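Local coordinates for putative ATP binding component of ABC-transporter (Escherichia coli, PDB 2R5O), which forms the carbohydrate-binding C-terminal domain of Wzt, the probable ATP-hydrolysing component of an ABC transporter that exports O-antigen polysaccharide, at residues Y53-A58 / Y139-G144; P89-K94 / F100-N105. All blocks are in the same frame, centred on the assembly; numbering follows the deposited sequence.

Interaction 1 of 2, residues Y53-A58 / Y139-G144; sequences YHIQSA and YLLSFG
F143 and Y53 meet across the hydrophobic interior of an immunoglobulin-like beta sandwich, F143 rising from strand 137-147 of one sheet and Y53 from strand 48-57 of the other. The sheets are joined here by side chains alone: the CA atoms of Y53 and F143 are 8.7 Å apart. F143 buries the most surface, and a phenyl ring suits the place because it is long enough to span the gap and has no polar atom to satisfy. Its CE2 lies 3.6 Å from CB of Y53, the two side chains crossing at about a right angle. With chi1 at 71°, CG of Y53 sits between its own backbone N and carbonyl carbon, and the ring leads away from strand 137-147. That turn leaves CB nearest F143 and carries the phenol aside, where OH hydrogen-bonds to O of P34 and the ring meets that of Y30. F74 and M76 of strand 71-80 and I164 of strand 153-169 also pack on F143. One layer on, two residues after Y53 and two before F143, the branched aliphatic chains of I55 and L141 point at each other. There methyl meets methyl, tip to tip, with I55 CD1 4.1 Å from L141 CD2.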
ATOM      1  N   TYR A  53       4.010  21.610 -12.409  1.00 14.39           N
ATOM      2  CA  TYR A  53       4.223  20.187 -12.158  1.00 14.73           C
ATOM      3  C   TYR A  53       4.040  19.406 -13.437  1.00 14.61           C
ATOM      4  O   TYR A  53       3.482  19.914 -14.427  1.00 15.07           O
ATOM      5  CB  TYR A  53       3.285  19.658 -11.069  1.00 14.69           C
ATOM      6  CG  TYR A  53       1.818  19.552 -11.441  1.00 15.00           C
ATOM      7  CD1 TYR A  53       1.252  18.366 -11.926  1.00 14.45           C
ATOM      8  CD2 TYR A  53       0.976  20.630 -11.284  1.00 13.85           C
ATOM      9  CE1 TYR A  53      -0.082  18.281 -12.239  1.00 14.54           C
ATOM     10  CE2 TYR A  53      -0.386  20.544 -11.578  1.00 13.95           C
ATOM     11  CZ  TYR A  53      -0.895  19.361 -12.050  1.00 14.37           C
ATOM     12  OH  TYR A  53      -2.252  19.313 -12.348  1.00 14.61           O
ATOM     13  N   HIS A  54       4.495  18.167 -13.386  1.00 14.52           N
ATOM     14  CA  HIS A  54       4.337  17.252 -14.504  1.00 15.11           C
ATOM     15  C   HIS A  54       4.157  15.852 -13.952  1.00 15.16           C
ATOM     16  O   HIS A  54       4.768  15.496 -12.953  1.00 16.68           O
ATOM     17  CB  HIS A  54       5.574  17.295 -15.420  1.00 14.97           C
ATOM     18  CG  HIS A  54       5.356  16.664 -16.754  1.00 15.54           C
ATOM     19  ND1 HIS A  54       4.754  17.339 -17.793  1.00 17.18           N
ATOM     20  CD2 HIS A  54       5.663  15.431 -17.217  1.00 16.32           C
ATOM     21  CE1 HIS A  54       4.705  16.539 -18.851  1.00 16.69           C
ATOM     22  NE2 HIS A  54       5.228  15.370 -18.522  1.00 17.24           N
ATOM     23  N   ILE A  55       3.306  15.058 -14.578  1.00 14.40           N
ATOM     24  CA  ILE A  55       3.120  13.664 -14.235  1.00 14.71           C
ATOM     25  C   ILE A  55       3.295  12.840 -15.484  1.00 14.33           C
ATOM     26  O   ILE A  55       2.792  13.209 -16.553  1.00 14.61           O
ATOM     27  CB  ILE A  55       1.742  13.419 -13.581  1.00 15.58           C
ATOM     28  CG1 ILE A  55       1.667  14.252 -12.282  1.00 17.03           C
ATOM     29  CG2 ILE A  55       1.521  11.929 -13.287  1.00 16.69           C
ATOM     30  CD1 ILE A  55       0.316  14.242 -11.549  1.00 17.73           C
ATOM     31  N   GLN A  56       4.038  11.757 -15.382  1.00 13.56           N
ATOM     32  CA  GLN A  56       4.293  10.879 -16.524  1.00 14.27           C
ATOM     33  C   GLN A  56       4.361   9.449 -16.054  1.00 14.12           C
ATOM     34  O   GLN A  56       4.870   9.187 -14.965  1.00 14.43           O
ATOM     35  CB  GLN A  56       5.543  11.307 -17.266  0.65 15.42           C
ATOM     36  CG  GLN A  56       6.741  11.297 -16.416  0.65 17.47           C
ATOM     37  CD  GLN A  56       7.924  12.034 -17.021  0.65 17.68           C
ATOM     38  OE1 GLN A  56       7.758  12.897 -17.896  0.65 21.07           O
ATOM     39  NE2 GLN A  56       9.131  11.724 -16.536  0.65 20.31           N
ATOM     40  N   SER A  57       3.867   8.520 -16.864  1.00 14.76           N
ATOM     41  CA  SER A  57       3.995   7.116 -16.519  1.00 15.96           C
ATOM     42  C   SER A  57       4.112   6.301 -17.798  1.00 16.85           C
ATOM     43  O   SER A  57       3.357   6.511 -18.734  1.00 16.16           O
ATOM     44  CB  SER A  57       2.780   6.668 -15.754  1.00 15.73           C
ATOM     45  OG  SER A  57       2.905   5.316 -15.327  1.00 18.72           O
ATOM     46  N   ALA A  58       5.079   5.388 -17.834  1.00 16.64           N
ATOM     47  CA  ALA A  58       5.341   4.519 -18.993  1.00 17.49           C
ATOM     48  C   ALA A  58       5.605   5.385 -20.220  1.00 16.89           C
ATOM     49  O   ALA A  58       5.318   5.000 -21.349  1.00 17.76           O
ATOM     50  CB  ALA A  58       4.180   3.577 -19.236  1.00 18.57           C
ATOM     51  N   TYR A 139      -7.692   9.868  -5.971  1.00 14.83           N
ATOM     52  CA  TYR A 139      -6.825  10.206  -4.859  1.00 14.69           C
ATOM     53  C   TYR A 139      -6.397  11.667  -5.014  1.00 15.09           C
ATOM     54  O   TYR A 139      -6.433  12.252  -6.101  1.00 14.98           O
ATOM     55  CB  TYR A 139      -5.619   9.258  -4.848  1.00 15.65           C
ATOM     56  CG  TYR A 139      -6.044   7.802  -4.762  1.00 15.67           C
ATOM     57  CD1 TYR A 139      -6.328   7.205  -3.547  1.00 15.47           C
ATOM     58  CD2 TYR A 139      -6.237   7.050  -5.911  1.00 15.10           C
ATOM     59  CE1 TYR A 139      -6.737   5.911  -3.455  1.00 15.61           C
ATOM     60  CE2 TYR A 139      -6.642   5.733  -5.847  1.00 15.33           C
ATOM     61  CZ  TYR A 139      -6.904   5.162  -4.599  1.00 14.86           C
ATOM     62  OH  TYR A 139      -7.317   3.861  -4.484  1.00 15.39           O
ATOM     63  N   LEU A 140      -5.950  12.234  -3.905  1.00 14.57           N
ATOM     64  CA  LEU A 140      -5.530  13.612  -3.827  1.00 14.27           C
ATOM     65  C   LEU A 140      -4.051  13.708  -3.579  1.00 13.68           C
ATOM     66  O   LEU A 140      -3.530  13.120  -2.607  1.00 14.20           O
ATOM     67  CB  LEU A 140      -6.258  14.338  -2.703  1.00 14.60           C
ATOM     68  CG  LEU A 140      -7.788  14.314  -2.757  1.00 15.93           C
ATOM     69  CD1 LEU A 140      -8.405  14.962  -1.551  1.00 17.34           C
ATOM     70  CD2 LEU A 140      -8.297  14.965  -4.043  1.00 17.47           C
ATOM     71  N   LEU A 141      -3.362  14.439  -4.449  1.00 13.60           N
ATOM     72  CA  LEU A 141      -1.914  14.638  -4.374  1.00 13.51           C
ATOM     73  C   LEU A 141      -1.612  16.059  -3.935  1.00 13.27           C
ATOM     74  O   LEU A 141      -2.250  17.017  -4.378  1.00 14.07           O
ATOM     75  CB  LEU A 141      -1.288  14.378  -5.754  1.00 13.62           C
ATOM     76  CG  LEU A 141       0.202  14.663  -5.939  1.00 14.41           C
ATOM     77  CD1 LEU A 141       1.067  13.754  -5.109  1.00 14.64           C
ATOM     78  CD2 LEU A 141       0.553  14.557  -7.426  1.00 14.84           C
ATOM     79  N   SER A 142      -0.600  16.180  -3.082  1.00 13.49           N
ATOM     80  CA  SER A 142      -0.004  17.458  -2.663  1.00 13.64           C
ATOM     81  C   SER A 142       1.475  17.498  -3.026  1.00 13.55           C
ATOM     82  O   SER A 142       2.164  16.496  -2.888  1.00 14.01           O
ATOM     83  CB  SER A 142      -0.068  17.580  -1.126  1.00 14.54           C
ATOM     84  OG  SER A 142      -1.388  17.431  -0.636  1.00 14.23           O
ATOM     85  N   PHE A 143       1.946  18.675  -3.456  1.00 13.21           N
ATOM     86  CA  PHE A 143       3.357  18.952  -3.609  1.00 13.52           C
ATOM     87  C   PHE A 143       3.703  20.085  -2.648  1.00 14.03           C
ATOM     88  O   PHE A 143       2.945  21.070  -2.577  1.00 14.72           O
ATOM     89  CB  PHE A 143       3.708  19.425  -5.010  1.00 14.17           C
ATOM     90  CG  PHE A 143       3.798  18.359  -6.077  1.00 13.44           C
ATOM     91  CD1 PHE A 143       4.763  17.400  -6.032  1.00 14.53           C
ATOM     92  CD2 PHE A 143       2.959  18.392  -7.172  1.00 13.65           C
ATOM     93  CE1 PHE A 143       4.931  16.519  -7.059  1.00 15.40           C
ATOM     94  CE2 PHE A 143       3.087  17.477  -8.199  1.00 14.32           C
ATOM     95  CZ  PHE A 143       4.086  16.535  -8.138  1.00 14.26           C
ATOM     96  N   GLY A 144       4.829  19.997  -1.954  1.00 13.34           N
ATOM     97  CA  GLY A 144       5.280  21.045  -1.058  1.00 13.68           C
ATOM     98  C   GLY A 144       6.764  21.280  -1.162  1.00 13.56           C
ATOM     99  O   GLY A 144       7.513  20.391  -1.565  1.00 13.37           O
TER

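Interaction 2 of 2, residues P89-K94 / F100-N105; sequences PGILIK and FLYGTN. With NA (sodium ion), chain G.
I93 and Y102 form a hydrogen-bonded pair in the antiparallel hairpin of strands 84-95 and 100-105, with I93 N donating to Y102 O at 2.8 Å. A classic beta bulge follows: I93 O accepts from both Y102 N (3.2 Å) and L101 N (2.9 Å), so two residues face one and the register slips before K94 pairs with F100. I91 and T104 make the next hydrogen-bonded pair. Their side chains lie alongside each other on the face shared with I93 and Y102, I91 CG1 being 3.8 Å from T104 CG2. On the other face L92 CD2 reaches CE2 of the F100 ring, 3.7 Å away, and G103, lacking a side chain, leaves room for that leucine branch beside it. Y102 is long and ends in an oxygen ligand: its OH binds a sodium ion at 2.7 Å, the metal in the ring plane, and hydrogen-bonds to S182 N of the second subunit. T104 OG1 holds one of the ion's waters, and D179 of the second subunit binds the same ion. N105, its OD1 bonded to L108 N, caps helix 106-109. Strand 137-147 flanks 84-95, strand 123-131 packs over I91 and T104, and the second subunit adds backbone bonds to strand 100-105.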
ATOM      1  N   PRO A  89      11.728  19.241  -0.834  1.00 13.46           N
ATOM      2  CA  PRO A  89      10.453  19.004  -1.495  1.00 13.76           C
ATOM      3  C   PRO A  89       9.763  17.788  -0.915  1.00 13.26           C
ATOM      4  O   PRO A  89      10.430  16.878  -0.433  1.00 13.48           O
ATOM      5  CB  PRO A  89      10.836  18.757  -2.945  1.00 14.03           C
ATOM      6  CG  PRO A  89      12.230  18.281  -2.873  1.00 16.25           C
ATOM      7  CD  PRO A  89      12.877  18.950  -1.707  1.00 13.72           C
ATOM      8  N   GLY A  90       8.444  17.730  -1.014  1.00 13.70           N
ATOM      9  CA  GLY A  90       7.706  16.594  -0.520  1.00 13.77           C
ATOM     10  C   GLY A  90       6.404  16.380  -1.235  1.00 13.21           C
ATOM     11  O   GLY A  90       5.899  17.267  -1.927  1.00 13.83           O
ATOM     12  N   ILE A  91       5.828  15.214  -0.987  1.00 13.18           N
ATOM     13  CA  ILE A  91       4.536  14.835  -1.532  1.00 14.10           C
ATOM     14  C   ILE A  91       3.665  14.187  -0.447  1.00 14.10           C
ATOM     15  O   ILE A  91       4.184  13.556   0.498  1.00 14.43           O
ATOM     16  CB  ILE A  91       4.689  13.839  -2.692  1.00 14.87           C
ATOM     17  CG1 ILE A  91       5.526  12.609  -2.312  1.00 14.96           C
ATOM     18  CG2 ILE A  91       5.217  14.541  -3.924  1.00 16.80           C
ATOM     19  CD1 ILE A  91       5.394  11.522  -3.377  1.00 16.92           C
ATOM     20  N   LEU A  92       2.347  14.297  -0.630  1.00 14.35           N
ATOM     21  CA  LEU A  92       1.331  13.618   0.173  1.00 14.33           C
ATOM     22  C   LEU A  92       0.303  13.037  -0.800  1.00 13.72           C
ATOM     23  O   LEU A  92      -0.043  13.671  -1.770  1.00 14.22           O
ATOM     24  CB  LEU A  92       0.611  14.564   1.134  1.00 14.78           C
ATOM     25  CG  LEU A  92       1.460  15.461   2.033  1.00 15.81           C
ATOM     26  CD1 LEU A  92       0.534  16.503   2.711  1.00 17.08           C
ATOM     27  CD2 LEU A  92       2.198  14.664   3.078  1.00 16.48           C
ATOM     28  N   ILE A  93      -0.198  11.838  -0.487  1.00 13.95           N
ATOM     29  CA  ILE A  93      -1.262  11.189  -1.236  1.00 14.44           C
ATOM     30  C   ILE A  93      -2.317  10.753  -0.228  1.00 14.21           C
ATOM     31  O   ILE A  93      -2.001  10.079   0.758  1.00 14.60           O
ATOM     32  CB  ILE A  93      -0.744   9.998  -2.057  1.00 15.14           C
ATOM     33  CG1 ILE A  93       0.367  10.436  -3.034  1.00 16.17           C
ATOM     34  CG2 ILE A  93      -1.898   9.330  -2.801  1.00 15.55           C
ATOM     35  CD1 ILE A  93       1.025   9.287  -3.784  1.00 16.98           C
ATOM     36  N   LYS A  94      -3.563  11.110  -0.519  1.00 14.67           N
ATOM     37  CA  LYS A  94      -4.684  10.862   0.379  1.00 15.45           C
ATOM     38  C   LYS A  94      -5.875  10.359  -0.425  1.00 15.77           C
ATOM     39  O   LYS A  94      -5.974  10.583  -1.632  1.00 15.68           O
ATOM     40  CB  LYS A  94      -5.065  12.142   1.136  1.00 16.13           C
ATOM     41  CG  LYS A  94      -3.892  12.759   1.900  1.00 17.44           C
ATOM     42  CD  LYS A  94      -4.212  14.037   2.708  1.00 20.23           C
ATOM     43  CE  LYS A  94      -4.979  13.736   3.959  1.00 21.25           C
ATOM     44  NZ  LYS A  94      -5.056  14.974   4.792  1.00 20.00           N
ATOM     45  N   PHE A 100      -4.847   9.254   4.997  1.00 16.23           N
ATOM     46  CA  PHE A 100      -3.497   9.606   4.589  1.00 16.41           C
ATOM     47  C   PHE A 100      -2.824   8.329   4.186  1.00 15.72           C
ATOM     48  O   PHE A 100      -2.524   7.466   5.005  1.00 16.84           O
ATOM     49  CB  PHE A 100      -2.810  10.281   5.790  1.00 16.65           C
ATOM     50  CG  PHE A 100      -1.430  10.816   5.560  1.00 15.96           C
ATOM     51  CD1 PHE A 100      -0.659  11.063   6.671  1.00 16.20           C
ATOM     52  CD2 PHE A 100      -0.908  11.106   4.311  1.00 16.67           C
ATOM     53  CE1 PHE A 100       0.609  11.554   6.541  1.00 15.13           C
ATOM     54  CE2 PHE A 100       0.357  11.602   4.183  1.00 15.87           C
ATOM     55  CZ  PHE A 100       1.109  11.838   5.288  1.00 15.31           C
ATOM     56  N   LEU A 101      -2.590   8.186   2.881  1.00 14.98           N
ATOM     57  CA  LEU A 101      -2.044   6.944   2.313  1.00 15.30           C
ATOM     58  C   LEU A 101      -0.529   6.902   2.333  1.00 14.55           C
ATOM     59  O   LEU A 101       0.054   5.879   2.711  1.00 15.50           O
ATOM     60  CB  LEU A 101      -2.548   6.713   0.899  1.00 15.91           C
ATOM     61  CG  LEU A 101      -4.052   6.483   0.790  1.00 15.35           C
ATOM     62  CD1 LEU A 101      -4.481   6.570  -0.680  1.00 17.06           C
ATOM     63  CD2 LEU A 101      -4.399   5.150   1.377  1.00 18.37           C
ATOM     64  N   TYR A 102       0.116   7.986   1.913  1.00 14.74           N
ATOM     65  CA  TYR A 102       1.585   8.002   1.829  1.00 14.70           C
ATOM     66  C   TYR A 102       2.071   9.421   1.800  1.00 14.45           C
ATOM     67  O   TYR A 102       1.473  10.254   1.145  1.00 15.39           O
ATOM     68  CB  TYR A 102       2.054   7.308   0.561  1.00 14.79           C
ATOM     69  CG  TYR A 102       3.551   7.335   0.321  1.00 13.89           C
ATOM     70  CD1 TYR A 102       4.405   6.683   1.177  1.00 14.52           C
ATOM     71  CD2 TYR A 102       4.107   8.004  -0.780  1.00 14.47           C
ATOM     72  CE1 TYR A 102       5.754   6.648   0.962  1.00 13.97           C
ATOM     73  CE2 TYR A 102       5.477   7.975  -1.015  1.00 14.30           C
ATOM     74  CZ  TYR A 102       6.311   7.277  -0.153  1.00 14.23           C
ATOM     75  OH  TYR A 102       7.653   7.212  -0.422  1.00 14.06           O
ATOM     76  N   GLY A 103       3.141   9.696   2.517  1.00 14.23           N
ATOM     77  CA  GLY A 103       3.845  10.952   2.411  1.00 14.45           C
ATOM     78  C   GLY A 103       5.315  10.739   2.579  1.00 14.38           C
ATOM     79  O   GLY A 103       5.752   9.834   3.292  1.00 14.62           O
ATOM     80  N   THR A 104       6.080  11.594   1.918  1.00 14.29           N
ATOM     81  CA  THR A 104       7.529  11.570   2.039  1.00 14.18           C
ATOM     82  C   THR A 104       8.084  12.907   1.619  1.00 13.90           C
ATOM     83  O   THR A 104       7.364  13.808   1.202  1.00 13.78           O
ATOM     84  CB  THR A 104       8.141  10.396   1.223  1.00 15.21           C
ATOM     85  OG1 THR A 104       9.528  10.245   1.587  1.00 14.72           O
ATOM     86  CG2 THR A 104       8.007  10.603  -0.279  1.00 15.86           C
ATOM     87  N   ASN A 105       9.392  13.026   1.731  1.00 13.34           N
ATOM     88  CA  ASN A 105      10.088  14.193   1.242  1.00 13.35           C
ATOM     89  C   ASN A 105      11.468  13.757   0.780  1.00 13.59           C
ATOM     90  O   ASN A 105      11.813  12.588   0.865  1.00 14.15           O
ATOM     91  CB  ASN A 105      10.083  15.315   2.286  1.00 14.26           C
ATOM     92  CG  ASN A 105      10.855  14.985   3.528  1.00 13.98           C
ATOM     93  OD1 ASN A 105      11.870  14.314   3.499  1.00 14.46           O
ATOM     94  ND2 ASN A 105      10.395  15.547   4.653  1.00 16.75           N
TER
HETATM   95 NA    NA G  13       9.228   5.833   1.220  1.00 17.55          NA
HETATM   96  O   HOH W   1       9.864   7.934   2.862  1.00 12.04           O
HETATM   97  O   HOH W   2      11.443   5.610  -0.309  1.00 14.20           O

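In the fold
Strand 137-147 connects the two contacts: in interaction 1 it sends L141 and F143 toward the opposite sheet, while along its length it pairs with strand 84-95 of interaction 2. L140 N lies 2.8 Å from K94 O and G144 O 2.9 Å from G90 N, both probable hydrogen bonds, and Y139 CD1 packs 3.5 Å from L101 CD1 at the bulge. The centres are about 11 Å apart, and the hairpin is nested in the chain between 53-58 and 139-144. Interaction 1 thus belongs to the sandwich interior, whereas interaction 2 carries the same fold out to the subunit interface; the side chain of L141 is about 13 Å from the sodium ion that Y102 binds there.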